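Local coordinates for protein enoyl-CoA hydratase (Mycobacterium tuberculosis, PDB 4JJT) that probably acts as an enoyl-CoA hydratase, a lyase of the crotonase family that would add water across the double bond of enoyl-CoA thioesters, at residues L79-P84 with Q228-G233. Residues are numbered along the deposited sequence; the frame is centred on the assembly and turned at random.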
ATOM      1  N   LEU A  79      25.053 -15.546  14.744  1.00102.08           N
ATOM      2  CA  LEU A  79      23.909 -15.962  13.939  1.00100.21           C
ATOM      3  C   LEU A  79      23.994 -15.437  12.506  1.00100.10           C
ATOM      4  O   LEU A  79      24.025 -14.228  12.281  1.00100.00           O
ATOM      5  CB  LEU A  79      22.605 -15.512  14.599  1.00101.89           C
ATOM      6  CG  LEU A  79      21.431 -16.482  14.475  1.00 98.51           C
ATOM      7  CD1 LEU A  79      21.822 -17.862  14.984  1.00 96.41           C
ATOM      8  CD2 LEU A  79      20.227 -15.952  15.233  1.00101.47           C
ATOM      9  N   PRO A  80      24.028 -16.362  11.533  1.00100.44           N
ATOM     10  CA  PRO A  80      24.227 -16.109  10.100  1.00 99.29           C
ATOM     11  C   PRO A  80      23.152 -15.229   9.463  1.00101.01           C
ATOM     12  O   PRO A  80      21.962 -15.524   9.569  1.00 99.58           O
ATOM     13  CB  PRO A  80      24.167 -17.515   9.492  1.00 93.30           C
ATOM     14  CG  PRO A  80      24.524 -18.424  10.610  1.00 95.04           C
ATOM     15  CD  PRO A  80      23.917 -17.801  11.819  1.00 99.59           C
ATOM     16  N   ASP A  81      23.581 -14.164   8.794  1.00103.06           N
ATOM     17  CA  ASP A  81      22.667 -13.283   8.075  1.00103.43           C
ATOM     18  C   ASP A  81      22.903 -13.348   6.565  1.00 96.07           C
ATOM     19  O   ASP A  81      24.002 -13.081   6.083  1.00 95.14           O
ATOM     20  CB  ASP A  81      22.778 -11.845   8.590  1.00112.36           C
ATOM     21  CG  ASP A  81      24.206 -11.341   8.624  1.00117.98           C
ATOM     22  OD1 ASP A  81      24.399 -10.113   8.740  1.00121.78           O
ATOM     23  OD2 ASP A  81      25.135 -12.171   8.531  1.00118.37           O
ATOM     24  N   ILE A  82      21.858 -13.712   5.827  1.00 88.22           N
ATOM     25  CA  ILE A  82      21.978 -13.971   4.395  1.00 78.67           C
ATOM     26  C   ILE A  82      20.979 -13.141   3.587  1.00 70.17           C
ATOM     27  O   ILE A  82      19.770 -13.325   3.707  1.00 65.11           O
ATOM     28  CB  ILE A  82      21.769 -15.468   4.072  1.00 75.77           C
ATOM     29  CG1 ILE A  82      22.682 -16.355   4.931  1.00 75.02           C
ATOM     30  CG2 ILE A  82      22.006 -15.732   2.595  1.00 74.52           C
ATOM     31  CD1 ILE A  82      22.047 -16.844   6.228  1.00 73.80           C
ATOM     32  N   SER A  83      21.497 -12.237   2.761  1.00 67.68           N
ATOM     33  CA  SER A  83      20.666 -11.332   1.968  1.00 57.48           C
ATOM     34  C   SER A  83      20.071 -12.023   0.741  1.00 48.40           C
ATOM     35  O   SER A  83      20.656 -12.969   0.217  1.00 46.44           O
ATOM     36  CB  SER A  83      21.495 -10.125   1.524  1.00 59.00           C
ATOM     37  OG  SER A  83      22.114  -9.495   2.634  1.00 70.43           O
ATOM     38  N   PRO A  84      18.902 -11.551   0.272  1.00 44.90           N
ATOM     39  CA  PRO A  84      18.290 -12.133  -0.930  1.00 37.91           C
ATOM     40  C   PRO A  84      19.053 -11.747  -2.193  1.00 38.82           C
ATOM     41  O   PRO A  84      19.469 -10.595  -2.326  1.00 47.14           O
ATOM     42  CB  PRO A  84      16.896 -11.505  -0.944  1.00 35.75           C
ATOM     43  CG  PRO A  84      17.064 -10.226  -0.241  1.00 39.77           C
ATOM     44  CD  PRO A  84      18.066 -10.481   0.843  1.00 41.43           C
ATOM     45  N   GLN A 228      16.320  -7.777  13.558  1.00 35.92           N
ATOM     46  CA  GLN A 228      16.018  -7.510  14.958  1.00 37.91           C
ATOM     47  C   GLN A 228      16.174  -8.771  15.801  1.00 36.77           C
ATOM     48  O   GLN A 228      16.500  -8.702  16.985  1.00 39.35           O
ATOM     49  CB  GLN A 228      14.595  -6.964  15.093  1.00 48.80           C
ATOM     50  CG  GLN A 228      14.329  -6.250  16.402  1.00 61.56           C
ATOM     51  CD  GLN A 228      12.890  -5.791  16.533  1.00 70.47           C
ATOM     52  OE1 GLN A 228      11.969  -6.436  16.029  1.00 71.04           O
ATOM     53  NE2 GLN A 228      12.688  -4.667  17.211  1.00 73.07           N
ATOM     54  N   PHE A 229      15.941  -9.925  15.185  1.00 37.65           N
ATOM     55  CA  PHE A 229      16.032 -11.193  15.898  1.00 36.54           C
ATOM     56  C   PHE A 229      17.479 -11.620  16.088  1.00 40.91           C
ATOM     57  O   PHE A 229      17.852 -12.129  17.146  1.00 34.60           O
ATOM     58  CB  PHE A 229      15.247 -12.285  15.174  1.00 36.35           C
ATOM     59  CG  PHE A 229      15.285 -13.617  15.867  1.00 37.67           C
ATOM     60  CD1 PHE A 229      14.518 -13.843  16.992  1.00 37.76           C
ATOM     61  CD2 PHE A 229      16.078 -14.644  15.387  1.00 39.55           C
ATOM     62  CE1 PHE A 229      14.545 -15.063  17.630  1.00 40.20           C
ATOM     63  CE2 PHE A 229      16.109 -15.865  16.022  1.00 42.35           C
ATOM     64  CZ  PHE A 229      15.341 -16.074  17.143  1.00 43.94           C
ATOM     65  N   ARG A 230      18.291 -11.413  15.058  1.00 41.58           N
ATOM     66  CA  ARG A 230      19.712 -11.732  15.123  1.00 43.88           C
ATOM     67  C   ARG A 230      20.417 -10.855  16.147  1.00 47.65           C
ATOM     68  O   ARG A 230      21.343 -11.297  16.824  1.00 54.46           O
ATOM     69  CB  ARG A 230      20.364 -11.553  13.751  1.00 46.76           C
ATOM     70  CG  ARG A 230      19.800 -12.461  12.676  1.00 53.05           C
ATOM     71  CD  ARG A 230      20.514 -12.264  11.349  1.00 59.50           C
ATOM     72  NE  ARG A 230      19.580 -11.940  10.273  1.00 63.26           N
ATOM     73  CZ  ARG A 230      19.574 -10.786   9.613  1.00 61.63           C
ATOM     74  NH1 ARG A 230      18.688 -10.579   8.648  1.00 58.34           N
ATOM     75  NH2 ARG A 230      20.457  -9.842   9.914  1.00 62.38           N
ATOM     76  N   THR A 231      19.971  -9.608  16.249  1.00 42.00           N
ATOM     77  CA  THR A 231      20.568  -8.638  17.161  1.00 44.27           C
ATOM     78  C   THR A 231      20.379  -9.050  18.616  1.00 45.96           C
ATOM     79  O   THR A 231      21.297  -8.933  19.430  1.00 54.29           O
ATOM     80  CB  THR A 231      19.969  -7.235  16.944  1.00 42.96           C
ATOM     81  OG1 THR A 231      20.265  -6.789  15.615  1.00 39.54           O
ATOM     82  CG2 THR A 231      20.547  -6.241  17.942  1.00 40.79           C
ATOM     83  N   SER A 232      19.184  -9.537  18.934  1.00 42.18           N
ATOM     84  CA  SER A 232      18.887 -10.025  20.275  1.00 49.49           C
ATOM     85  C   SER A 232      19.673 -11.296  20.571  1.00 57.86           C
ATOM     86  O   SER A 232      20.237 -11.450  21.653  1.00 59.28           O
ATOM     87  CB  SER A 232      17.387 -10.289  20.429  1.00 50.30           C
ATOM     88  OG  SER A 232      16.636  -9.106  20.241  1.00 56.62           O
ATOM     89  N   GLY A 233      19.701 -12.201  19.599  1.00 56.09           N
ATOM     90  CA  GLY A 233      20.382 -13.474  19.744  1.00 56.67           C
ATOM     91  C   GLY A 233      21.856 -13.326  20.060  1.00 62.96           C
ATOM     92  O   GLY A 233      22.402 -14.054  20.887  1.00 66.88           O
TER
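Arg230 reaches from helix 197-237 to the start of segment 79-84 and turns one face of its guanidinium to Asp81 CB. That carbon sits 3.1 Å above the guanidinium plane, displaced toward the rim. The closest approach is to Arg230 NH2, 3.3 Å from Asp81 CB. The two side chains cross at about a right angle, and carboxylate and guanidinium planes are 52° apart. Asp81 OD1 stays 4.1 Å from Arg230 NH2 and well out of the guanidinium plane, so the opposite charges probably attract, but no N-H points at the oxygen; the Asp81 side chain is poorly ordered. In Arg230, CG anti to the carbonyl carbon (chi1 -62°) and an extended chi2 bring CD to 4.0 Å from Pro80 O, and the bend at chi3 (-125°) then turns the guanidinium over Asp81 CB. Next to Arg230 on the helix, Phe229 meets Leu79: CE2 lies 4.2 Å from Leu79 CD2, the side chains crossing obliquely. Farther out, Leu79 N makes a weak hydrogen bond to Asp234, while Ile82 O accepts one from Thr135, on which Arg230 also packs. Phe229 packs on Ala202 of a third subunit, and Pro84 on Trp220 of a second. This small surface contact joins the loop between strands 54-59 and 93-97 to the long C-terminal helix, in the crotonase fold, whose C-terminal helical region commonly takes part in oligomer assembly.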